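Local atomic coordinates of putative uncharacterized protein (Actinomyces odontolyticus, PDB entry 3UP9), a protein that probably binds L-methionine as the substrate-binding lipoprotein of an uptake system, holding selenomethionine in the cleft between its two lobes. Residues 14-17 against 18-22. Numbering follows the deposited sequence.
Sequences TPSP and HAKIL
The opening turn of helix 15-28, which follows strand 7-13 and brings His18 to the selenomethionine pocket, is the wide, pi-type turn through which Thr14 and Pro15 meet Ala19 and Lys20. Ala19 N gives its hydrogen to Thr14 O at 2.9 Å, five residues back, and Lys20 N reaches Pro15 O in a weak bond of 3.3 Å. The cis peptide between Ser16 and Pro17 falls inside this turn. Ordinary helical spacing resumes with Ile21 N bonding Pro17 O at 2.9 Å, a nearly straight bond (166° at the hydrogen).

Pro17 and Thr14 both pack against the imidazole of His18. Pro17 CG sits over one face of the His18 ring, offset toward its rim, 4.2 Å from the centroid in a CH-pi contact. Thr14 OG1 approaches obliquely and lies 2.7 Å from His18 ND1; with chi1 at 43°, OG1 sits between its backbone N and carbonyl carbon, which turns the hydroxyl to the ring. His18 NE2 is hydrogen-bonded to Asn202 OD1, and Phe61 meets the ring edge-to-face. Pro17 CB touches Ile21 CD1 at 3.8 Å, and Ile21 continues onto Val228 and Ile232 of helix 226-235. An alanine in place of His18 would probably leave Asn202 OD1 without this donor and take from Pro17 CG the ring face beneath it and from the bound selenomethionine a side chain it touches.

With Pro17 over one face, Phe61 edge-to-face and Asn202 bonded to NE2, the imidazole probably has little freedom to turn, consistent with contacts from the protein helping to set how the ring faces the pocket.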
ATOM      1  N   THR A  14       2.087   8.471   0.878  1.00 33.29           N
ATOM      2  CA  THR A  14       1.391   8.211   2.157  1.00 34.13           C
ATOM      3  C   THR A  14       2.413   8.398   3.281  1.00 34.33           C
ATOM      4  O   THR A  14       3.630   8.282   3.075  1.00 35.67           O
ATOM      5  CB  THR A  14       0.691   6.822   2.195  1.00 34.48           C
ATOM      6  OG1 THR A  14       1.570   5.830   1.628  1.00 37.19           O
ATOM      7  CG2 THR A  14      -0.676   6.886   1.444  1.00 31.83           C
ATOM      8  N   PRO A  15       1.960   8.720   4.485  1.00 35.08           N
ATOM      9  CA  PRO A  15       3.034   9.117   5.447  1.00 36.03           C
ATOM     10  C   PRO A  15       4.046   8.040   5.840  1.00 36.16           C
ATOM     11  O   PRO A  15       5.228   8.352   5.979  1.00 35.43           O
ATOM     12  CB  PRO A  15       2.265   9.557   6.668  1.00 35.70           C
ATOM     13  CG  PRO A  15       0.918   9.892   6.164  1.00 35.70           C
ATOM     14  CD  PRO A  15       0.629   9.076   4.961  1.00 34.32           C
ATOM     15  N   SER A  16       3.588   6.806   6.077  1.00 36.87           N
ATOM     16  CA  SER A  16       4.501   5.740   6.530  1.00 36.78           C
ATOM     17  C   SER A  16       4.203   4.471   5.774  1.00 35.15           C
ATOM     18  O   SER A  16       3.067   4.044   5.721  1.00 38.25           O
ATOM     19  CB  SER A  16       4.393   5.508   8.036  1.00 36.56           C
ATOM     20  OG  SER A  16       5.455   4.697   8.453  1.00 37.02           O
ATOM     21  N   PRO A  17       5.218   3.851   5.178  1.00 36.46           N
ATOM     22  CA  PRO A  17       6.653   4.190   5.110  1.00 37.31           C
ATOM     23  C   PRO A  17       7.085   5.292   4.108  1.00 38.79           C
ATOM     24  O   PRO A  17       8.222   5.819   4.208  1.00 38.35           O
ATOM     25  CB  PRO A  17       7.304   2.857   4.696  1.00 36.23           C
ATOM     26  CG  PRO A  17       6.248   2.172   3.886  1.00 36.43           C
ATOM     27  CD  PRO A  17       4.936   2.547   4.538  1.00 36.42           C
ATOM     28  N   HIS A  18       6.214   5.611   3.156  1.00 35.58           N
ATOM     29  CA  HIS A  18       6.651   6.282   1.941  1.00 36.78           C
ATOM     30  C   HIS A  18       7.230   7.653   2.209  1.00 36.94           C
ATOM     31  O   HIS A  18       8.348   7.916   1.808  1.00 36.41           O
ATOM     32  CB  HIS A  18       5.510   6.342   0.915  1.00 35.59           C
ATOM     33  CG  HIS A  18       4.838   5.014   0.682  1.00 34.72           C
ATOM     34  ND1 HIS A  18       3.965   4.509   1.544  1.00 37.29           N
ATOM     35  CD2 HIS A  18       4.968   4.080  -0.353  1.00 33.16           C
ATOM     36  CE1 HIS A  18       3.560   3.297   1.086  1.00 37.04           C
ATOM     37  NE2 HIS A  18       4.190   3.042  -0.060  1.00 33.88           N
ATOM     38  N   ALA A  19       6.506   8.535   2.889  1.00 35.97           N
ATOM     39  CA  ALA A  19       7.072   9.859   3.176  1.00 37.12           C
ATOM     40  C   ALA A  19       8.307   9.758   4.048  1.00 38.27           C
ATOM     41  O   ALA A  19       9.239  10.512   3.846  1.00 39.19           O
ATOM     42  CB  ALA A  19       6.057  10.858   3.742  1.00 32.80           C
ATOM     43  N   LYS A  20       8.361   8.832   4.993  1.00 40.27           N
ATOM     44  CA  LYS A  20       9.605   8.665   5.791  1.00 40.45           C
ATOM     45  C   LYS A  20      10.837   8.275   4.928  1.00 38.52           C
ATOM     46  O   LYS A  20      11.933   8.804   5.095  1.00 43.23           O
ATOM     47  CB  LYS A  20       9.405   7.638   6.912  1.00 41.39           C
ATOM     48  CG  LYS A  20       8.372   8.037   7.929  1.00 44.34           C
ATOM     49  CD  LYS A  20       8.384   7.165   9.183  1.00 52.89           C
ATOM     50  CE  LYS A  20       7.663   7.806  10.389  1.00 63.46           C
ATOM     51  NZ  LYS A  20       8.500   8.431  11.482  1.00 74.26           N
ATOM     52  N   ILE A  21      10.663   7.326   4.026  1.00 38.45           N
ATOM     53  CA  ILE A  21      11.724   6.879   3.106  1.00 37.44           C
ATOM     54  C   ILE A  21      12.149   8.076   2.258  1.00 38.31           C
ATOM     55  O   ILE A  21      13.338   8.331   2.101  1.00 37.52           O
ATOM     56  CB  ILE A  21      11.249   5.715   2.185  1.00 37.41           C
ATOM     57  CG1 ILE A  21      10.947   4.447   2.987  1.00 36.33           C
ATOM     58  CG2 ILE A  21      12.257   5.392   1.108  1.00 36.39           C
ATOM     59  CD1 ILE A  21      10.110   3.453   2.154  1.00 37.14           C
ATOM     60  N   LEU A  22      11.179   8.841   1.749  1.00 37.14           N
ATOM     61  CA  LEU A  22      11.495  10.026   0.910  1.00 37.11           C
ATOM     62  C   LEU A  22      12.215  11.122   1.708  1.00 37.67           C
ATOM     63  O   LEU A  22      12.992  11.856   1.132  1.00 38.14           O
ATOM     64  CB  LEU A  22      10.269  10.616   0.210  1.00 36.00           C
ATOM     65  CG  LEU A  22       9.539   9.783  -0.843  1.00 35.28           C
ATOM     66  CD1 LEU A  22       8.292  10.549  -1.255  1.00 30.94           C
ATOM     67  CD2 LEU A  22      10.465   9.442  -2.017  1.00 33.07           C
TER